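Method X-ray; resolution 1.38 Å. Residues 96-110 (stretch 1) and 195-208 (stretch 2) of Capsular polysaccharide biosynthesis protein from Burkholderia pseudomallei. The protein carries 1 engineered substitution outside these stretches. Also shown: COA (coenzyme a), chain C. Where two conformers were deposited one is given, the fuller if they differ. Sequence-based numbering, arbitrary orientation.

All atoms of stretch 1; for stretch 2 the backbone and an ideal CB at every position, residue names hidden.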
# COMPACT_ATOMS: atom_id res chain seq x y z
N GLN A 96 10.95 2.48 1.46
CA GLN A 96 10.00 2.50 0.37
C GLN A 96 8.55 2.48 0.87
O GLN A 96 8.21 1.72 1.79
CB GLN A 96 10.25 1.27 -0.50
CG GLN A 96 9.29 1.10 -1.67
CD GLN A 96 9.79 0.00 -2.58
OE1 GLN A 96 10.03 -1.12 -2.13
NE2 GLN A 96 9.99 0.32 -3.87
N TYR A 97 7.71 3.31 0.25
CA TYR A 97 6.27 3.22 0.42
C TYR A 97 5.78 2.16 -0.57
O TYR A 97 5.90 2.32 -1.80
CB TYR A 97 5.60 4.57 0.17
CG TYR A 97 4.10 4.47 0.25
CD1 TYR A 97 3.47 4.17 1.47
CD2 TYR A 97 3.31 4.65 -0.88
CE1 TYR A 97 2.09 4.07 1.55
CE2 TYR A 97 1.92 4.56 -0.80
CZ TYR A 97 1.32 4.26 0.41
OH TYR A 97 -0.04 4.17 0.52
N MET A 98 5.29 1.05 -0.05
CA MET A 98 4.99 -0.10 -0.89
C MET A 98 3.56 0.00 -1.43
O MET A 98 2.59 -0.11 -0.69
CB MET A 98 5.18 -1.39 -0.08
CG MET A 98 6.61 -1.58 0.37
SD MET A 98 6.82 -2.87 1.62
CE MET A 98 6.40 -1.96 3.11
N HIS A 99 3.44 0.18 -2.74
CA HIS A 99 2.17 0.31 -3.43
C HIS A 99 2.29 -0.50 -4.71
O HIS A 99 3.29 -0.40 -5.42
CB HIS A 99 1.87 1.79 -3.68
CG HIS A 99 0.62 2.07 -4.44
ND1 HIS A 99 -0.45 2.76 -3.91
CD2 HIS A 99 0.28 1.79 -5.73
CE1 HIS A 99 -1.39 2.90 -4.83
NE2 HIS A 99 -0.97 2.31 -5.94
N TRP A 100 1.29 -1.33 -4.98
CA TRP A 100 1.35 -2.25 -6.11
C TRP A 100 -0.06 -2.62 -6.51
O TRP A 100 -0.77 -3.27 -5.74
CB TRP A 100 2.12 -3.51 -5.69
CG TRP A 100 2.35 -4.50 -6.77
CD1 TRP A 100 1.60 -5.62 -7.06
CD2 TRP A 100 3.45 -4.50 -7.70
NE1 TRP A 100 2.16 -6.30 -8.12
CE2 TRP A 100 3.29 -5.63 -8.53
CE3 TRP A 100 4.55 -3.65 -7.91
CZ2 TRP A 100 4.19 -5.94 -9.55
CZ3 TRP A 100 5.45 -3.96 -8.91
CH2 TRP A 100 5.26 -5.09 -9.73
N GLU A 101 -0.45 -2.23 -7.72
CA GLU A 101 -1.82 -2.46 -8.23
C GLU A 101 -1.93 -3.76 -9.04
O GLU A 101 -2.98 -4.05 -9.59
CB GLU A 101 -2.30 -1.25 -9.04
CG GLU A 101 -2.40 -0.02 -8.17
CD GLU A 101 -2.68 1.24 -8.94
OE1 GLU A 101 -3.27 1.15 -10.03
OE2 GLU A 101 -2.29 2.31 -8.44
N GLY A 102 -0.85 -4.53 -9.12
CA GLY A 102 -0.83 -5.65 -10.05
C GLY A 102 -1.81 -6.76 -9.76
O GLY A 102 -2.24 -7.45 -10.68
N TYR A 103 -2.20 -6.96 -8.50
CA TYR A 103 -3.21 -7.99 -8.24
C TYR A 103 -4.63 -7.52 -8.53
O TYR A 103 -5.49 -8.32 -8.91
CB TYR A 103 -3.17 -8.45 -6.79
CG TYR A 103 -1.85 -9.05 -6.40
CD1 TYR A 103 -1.48 -10.32 -6.84
CD2 TYR A 103 -0.97 -8.36 -5.57
CE1 TYR A 103 -0.25 -10.87 -6.48
CE2 TYR A 103 0.26 -8.89 -5.21
CZ TYR A 103 0.60 -10.15 -5.65
OH TYR A 103 1.81 -10.67 -5.26
N HIS A 104 -4.86 -6.22 -8.30
CA HIS A 104 -6.22 -5.67 -8.32
C HIS A 104 -6.20 -4.41 -9.16
O HIS A 104 -6.33 -3.29 -8.66
CB HIS A 104 -6.72 -5.36 -6.89
CG HIS A 104 -6.20 -6.31 -5.85
ND1 HIS A 104 -5.27 -5.93 -4.91
CD2 HIS A 104 -6.48 -7.62 -5.60
CE1 HIS A 104 -4.99 -6.96 -4.13
NE2 HIS A 104 -5.72 -7.99 -4.52
N PRO A 105 -6.06 -4.57 -10.49
CA PRO A 105 -5.80 -3.39 -11.31
C PRO A 105 -7.02 -2.47 -11.43
O PRO A 105 -6.89 -1.36 -11.93
CB PRO A 105 -5.41 -3.98 -12.68
CG PRO A 105 -5.07 -5.40 -12.42
CD PRO A 105 -5.92 -5.82 -11.25
N THR A 106 -8.19 -2.93 -10.98
CA THR A 106 -9.40 -2.11 -11.04
C THR A 106 -9.65 -1.32 -9.75
O THR A 106 -10.64 -0.60 -9.67
CB THR A 106 -10.64 -2.99 -11.30
OG1 THR A 106 -10.86 -3.85 -10.19
CG2 THR A 106 -10.49 -3.81 -12.58
N VAL A 107 -8.78 -1.46 -8.75
CA VAL A 107 -9.05 -0.93 -7.41
C VAL A 107 -8.21 0.31 -7.14
O VAL A 107 -7.03 0.34 -7.44
CB VAL A 107 -8.81 -2.00 -6.31
CG1 VAL A 107 -8.98 -1.44 -4.91
CG2 VAL A 107 -9.73 -3.20 -6.52
N ASN A 108 -8.82 1.32 -6.54
CA ASN A 108 -8.07 2.46 -6.03
C ASN A 108 -8.79 3.00 -4.80
O ASN A 108 -9.57 2.28 -4.17
CB ASN A 108 -7.82 3.49 -7.13
CG ASN A 108 -6.52 4.24 -6.90
OD1 ASN A 108 -6.42 5.06 -5.99
ND2 ASN A 108 -5.51 3.94 -7.70
N SER A 109 -8.53 4.25 -4.43
CA SER A 109 -9.24 4.86 -3.31
C SER A 109 -9.86 6.14 -3.83
O SER A 109 -9.35 6.75 -4.78
CB SER A 109 -8.29 5.12 -2.16
OG SER A 109 -7.73 3.90 -1.71
N PRO A 110 -11.00 6.54 -3.23
CA PRO A 110 -11.71 7.72 -3.70
C PRO A 110 -10.82 8.96 -3.72
O PRO A 110 -10.04 9.19 -2.78
CB PRO A 110 -12.81 7.92 -2.65
CG PRO A 110 -13.01 6.59 -2.03
CD PRO A 110 -11.71 5.85 -2.14
N UNK A 195 1.69 -10.93 -2.33
CA UNK A 195 2.52 -9.96 -1.62
C UNK A 195 1.75 -8.75 -1.09
O UNK A 195 2.25 -8.01 -0.24
CB UNK A 195 3.64 -9.48 -2.55
N UNK A 196 0.53 -8.55 -1.59
CA UNK A 196 -0.34 -7.43 -1.19
C UNK A 196 -1.76 -7.94 -1.02
O UNK A 196 -2.24 -8.66 -1.90
CB UNK A 196 -0.30 -6.30 -2.22
N UNK A 197 -2.42 -7.51 0.06
CA UNK A 197 -3.86 -7.71 0.25
C UNK A 197 -4.69 -6.59 -0.42
O UNK A 197 -5.84 -6.82 -0.85
CB UNK A 197 -4.18 -7.77 1.74
N UNK A 198 -4.14 -5.38 -0.44
CA UNK A 198 -4.67 -4.25 -1.19
C UNK A 198 -3.46 -3.55 -1.76
O UNK A 198 -2.31 -3.87 -1.37
CB UNK A 198 -5.52 -3.32 -0.33
N UNK A 199 -3.68 -2.60 -2.67
CA UNK A 199 -2.57 -1.91 -3.33
C UNK A 199 -1.52 -1.37 -2.36
O UNK A 199 -0.36 -1.23 -2.72
CB UNK A 199 -3.12 -0.76 -4.17
N UNK A 200 -1.94 -1.02 -1.14
CA UNK A 200 -0.99 -0.43 -0.19
C UNK A 200 -0.94 -1.14 1.16
O UNK A 200 -0.42 -0.61 2.15
CB UNK A 200 -1.34 1.04 0.04
N UNK A 201 -1.42 -2.39 1.19
CA UNK A 201 -1.31 -3.23 2.37
C UNK A 201 -0.54 -4.51 2.06
O UNK A 201 -1.13 -5.52 1.67
CB UNK A 201 -2.70 -3.57 2.91
N UNK A 202 0.79 -4.48 2.24
CA UNK A 202 1.61 -5.69 2.12
C UNK A 202 1.13 -6.83 3.01
O UNK A 202 0.67 -6.59 4.14
CB UNK A 202 3.07 -5.36 2.46
N UNK A 203 1.26 -8.05 2.51
CA UNK A 203 1.03 -9.23 3.32
C UNK A 203 2.25 -9.48 4.21
O UNK A 203 3.31 -8.87 4.05
CB UNK A 203 0.74 -10.45 2.44
N UNK A 204 2.10 -10.42 5.14
CA UNK A 204 3.19 -10.82 6.03
C UNK A 204 4.51 -11.07 5.31
O UNK A 204 5.57 -10.64 5.78
CB UNK A 204 2.79 -12.08 6.79
N UNK A 205 4.45 -11.82 4.20
CA UNK A 205 5.68 -12.19 3.50
C UNK A 205 6.43 -10.93 3.05
O UNK A 205 7.66 -10.84 3.17
CB UNK A 205 5.37 -13.08 2.30
N UNK A 206 5.71 -9.96 2.52
CA UNK A 206 6.34 -8.72 2.08
C UNK A 206 6.82 -7.85 3.27
O UNK A 206 7.90 -7.26 3.19
CB UNK A 206 5.36 -7.93 1.22
N UNK A 207 6.04 -7.80 4.35
CA UNK A 207 6.49 -7.09 5.54
C UNK A 207 7.77 -7.70 6.10
O UNK A 207 8.65 -6.96 6.54
CB UNK A 207 5.39 -7.10 6.61
N UNK A 208 7.87 -9.03 6.12
CA UNK A 208 9.11 -9.67 6.57
C UNK A 208 10.26 -9.26 5.66
O UNK A 208 11.37 -8.98 6.13
CB UNK A 208 8.96 -11.19 6.59
N1A COA C . 1.82 3.75 -7.84
C2A COA C . 0.70 4.49 -8.02
N3A COA C . 0.26 5.36 -7.10
C4A COA C . 0.96 5.55 -5.96
C5A COA C . 2.18 4.80 -5.71
C6A COA C . 2.60 3.85 -6.74
N6A COA C . 3.71 3.11 -6.57
N7A COA C . 2.68 5.17 -4.51
C8A COA C . 1.84 6.12 -4.03
N9A COA C . 0.81 6.32 -4.88
C1B COA C . -0.29 7.29 -4.77
C2B COA C . -0.79 7.55 -3.36
O2B COA C . -1.79 6.59 -3.00
C3B COA C . -1.34 8.96 -3.54
O3B COA C . -2.60 8.83 -4.23
P3B COA C . -3.64 10.06 -4.36
O7A COA C . -4.85 9.41 -4.98
O8A COA C . -3.86 10.51 -2.94
O9A COA C . -2.97 11.09 -5.24
C4B COA C . -0.33 9.60 -4.50
O4B COA C . 0.27 8.52 -5.21
C5B COA C . 0.74 10.44 -3.80
O5B COA C . 1.38 9.60 -2.85
P1A COA C . 2.96 9.55 -2.70
O1A COA C . 3.25 8.45 -1.72
O2A COA C . 3.63 9.48 -4.04
O3A COA C . 3.40 10.96 -2.08
P2A COA C . 3.04 11.80 -0.75
O4A COA C . 2.32 13.05 -1.19
O5A COA C . 4.34 11.95 -0.01
O6A COA C . 2.02 10.91 0.09
CBP COA C . 1.09 9.18 1.47
CCP COA C . 2.38 9.86 1.01
CDP COA C . 1.40 8.05 2.44
CEP COA C . 0.27 10.21 2.24
CAP COA C . 0.34 8.67 0.21
OAP COA C . 1.06 7.57 -0.36
C9P COA C . -1.11 8.26 0.36
O9P COA C . -2.00 9.10 0.30
N8P COA C . -1.40 6.96 0.49
C7P COA C . -2.77 6.47 0.58
C6P COA C . -3.46 6.71 1.91
C5P COA C . -2.68 5.98 2.97
O5P COA C . -1.78 6.53 3.58
N4P COA C . -3.06 4.74 3.19
C3P COA C . -2.41 3.91 4.17
C2P COA C . -1.87 2.66 3.51
S1P COA C . -0.62 2.01 4.55

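At position 195 the CA-to-CB bond points sideways to stretch 1, and the ideal CB lies 3.5 Å from Tyr103 OH. Many aliphatic side chains would suit a place beside a tyrosine. The residue is Leu195, whose CB lies 4.4 Å from Tyr103 CE2; its backbone N is 2.9 Å from Tyr103 OH.

Position 196 has extended angles (-138/136), and its CB points toward stretch 1, 4.0 Å from Tyr103 CD2. Beyond it lies a space lined by the Tyr103 ring, Trp100 CB and Met98, which asks for a large apolar group, flat or branched. Phe196 fills it. Trp100 CB sits over one face of the phenyl ring, 3.6 Å from its centroid, a CH-pi contact, while Tyr103 CE2 and Met98 O lie at the ring edge.

At 197 the chain turns a corner and CB points away, so stretch 1 sets little limit on the side chain; the residue is Tyr197.

Position 198 also points away. It opens a type I turn ending at 201, where a small side chain with an acceptor, such as Ser, Thr, Asp or Asn, could hold a backbone NH. Thr198 does so: the N of residue 200 donates to Thr198 OG1 at 3.3 Å.

Position 199 faces stretch 1 squarely. Its carbonyl O accepts a hydrogen bond from Trp100 N (2.8 Å), and its ideal CB is 3.8 Å from Trp100 O and 4.1 Å from both His99 CE1 and Glu101 CG. A long, flexible apolar chain could run from here past the imidazole toward Asn108 and Ser109. Met199 does this, with chi2 and chi3 both t. Its CB lies over the His99 ring, 4.2 Å from the centroid; its SD is 3.5 Å from His99 CE1, and its CE reaches 3.5 Å from both Asn108 OD1 and Ser109 OG. Water 2 joins Met199 N (2.8 Å) to His104 ND1 (3.0 Å).

At 200 CB points sideways, 3.4 Å from Tyr97 OH, with His99 ND1 and coenzyme A nearby. A short polar side chain fits, and Asn200 provides one: its ND2 donates to water 1 at 3.0 Å, a water also bonded to Tyr97 OH, His99 ND1 and coenzyme A O2B.

Position 201 points away from stretch 1, leaving the choice open; His201 has coenzyme A C2P at its ring edge.

At 202, phi of -54° permits proline and CB points toward Met98, favoring a compact apolar group. Pro202 CG packs 3.9 Å from Met98 CB.

Position 203 precedes a helix, where Ser, Thr, Asp or Asn are common; Thr203 is the N-cap residue. At 204 and 205 helical angles and a CB out of reach of stretch 1 leave most helix formers acceptable; they are Ala204 and Ala205.

Position 206 points toward Met98 SD, inviting an aliphatic chain: Leu206 CG lies 4.1 Å from Met98 SD. From 207, sideways, a flexible chain can bend back, and Met207 SD comes 4.1 Å from Met98 CE. Position 208, helical and out of reach, is equally free; it is Arg208.

Stretch 2 195-208: LFYTMNHPTAALMR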
# COMPACT_ATOMS: atom_id res chain seq x y z
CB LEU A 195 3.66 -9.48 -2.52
CG LEU A 195 4.68 -10.55 -2.94
CD1 LEU A 195 5.76 -9.92 -3.81
CD2 LEU A 195 5.27 -11.27 -1.73
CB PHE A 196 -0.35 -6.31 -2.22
CG PHE A 196 0.94 -5.52 -2.28
CD1 PHE A 196 2.05 -5.98 -2.97
CD2 PHE A 196 1.02 -4.28 -1.65
CE1 PHE A 196 3.22 -5.23 -3.03
CE2 PHE A 196 2.20 -3.52 -1.72
CZ PHE A 196 3.30 -4.01 -2.40
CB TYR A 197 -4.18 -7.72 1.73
CG TYR A 197 -3.72 -8.94 2.47
CD1 TYR A 197 -4.07 -10.23 2.04
CD2 TYR A 197 -2.97 -8.82 3.64
CE1 TYR A 197 -3.67 -11.35 2.74
CE2 TYR A 197 -2.56 -9.95 4.36
CZ TYR A 197 -2.91 -11.22 3.91
OH TYR A 197 -2.53 -12.35 4.59
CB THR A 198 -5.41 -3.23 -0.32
OG1 THR A 198 -4.43 -2.50 0.43
CG2 THR A 198 -6.39 -3.92 0.66
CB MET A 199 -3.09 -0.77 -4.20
CG MET A 199 -3.82 0.33 -3.46
SD MET A 199 -4.60 1.41 -4.68
CE MET A 199 -5.09 2.78 -3.64
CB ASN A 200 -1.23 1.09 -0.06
CG ASN A 200 -2.66 1.40 0.32
OD1 ASN A 200 -3.31 0.58 0.96
ND2 ASN A 200 -3.17 2.55 -0.12
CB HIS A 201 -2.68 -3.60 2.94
CG HIS A 201 -3.39 -2.47 3.63
ND1 HIS A 201 -4.64 -2.63 4.17
CD2 HIS A 201 -3.04 -1.18 3.86
CE1 HIS A 201 -5.03 -1.50 4.73
NE2 HIS A 201 -4.08 -0.60 4.56
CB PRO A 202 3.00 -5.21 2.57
CG PRO A 202 2.99 -3.76 2.19
CD PRO A 202 1.60 -3.27 2.44
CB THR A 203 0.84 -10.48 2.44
OG1 THR A 203 2.06 -10.72 1.72
CG2 THR A 203 -0.33 -10.31 1.45
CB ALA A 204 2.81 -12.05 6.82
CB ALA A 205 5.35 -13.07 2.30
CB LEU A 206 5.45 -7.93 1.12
CG LEU A 206 6.13 -6.70 0.49
CD1 LEU A 206 7.42 -7.09 -0.24
CD2 LEU A 206 5.17 -5.99 -0.43
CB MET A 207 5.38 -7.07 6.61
CG MET A 207 4.19 -6.18 6.26
SD MET A 207 4.58 -4.47 5.81
CE MET A 207 5.53 -3.95 7.24
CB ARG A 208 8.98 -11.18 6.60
CG ARG A 208 8.07 -11.69 7.70
CD ARG A 208 8.22 -13.19 7.87
NE ARG A 208 7.85 -13.96 6.69
CZ ARG A 208 6.63 -14.45 6.46
NH1 ARG A 208 5.62 -14.21 7.30
NH2 ARG A 208 6.41 -15.17 5.36
O HOH W 1 -1.34 4.20 -1.79
O HOH W 2 -5.91 -3.11 -4.25
O HOH W 3 -4.46 -10.07 -2.89
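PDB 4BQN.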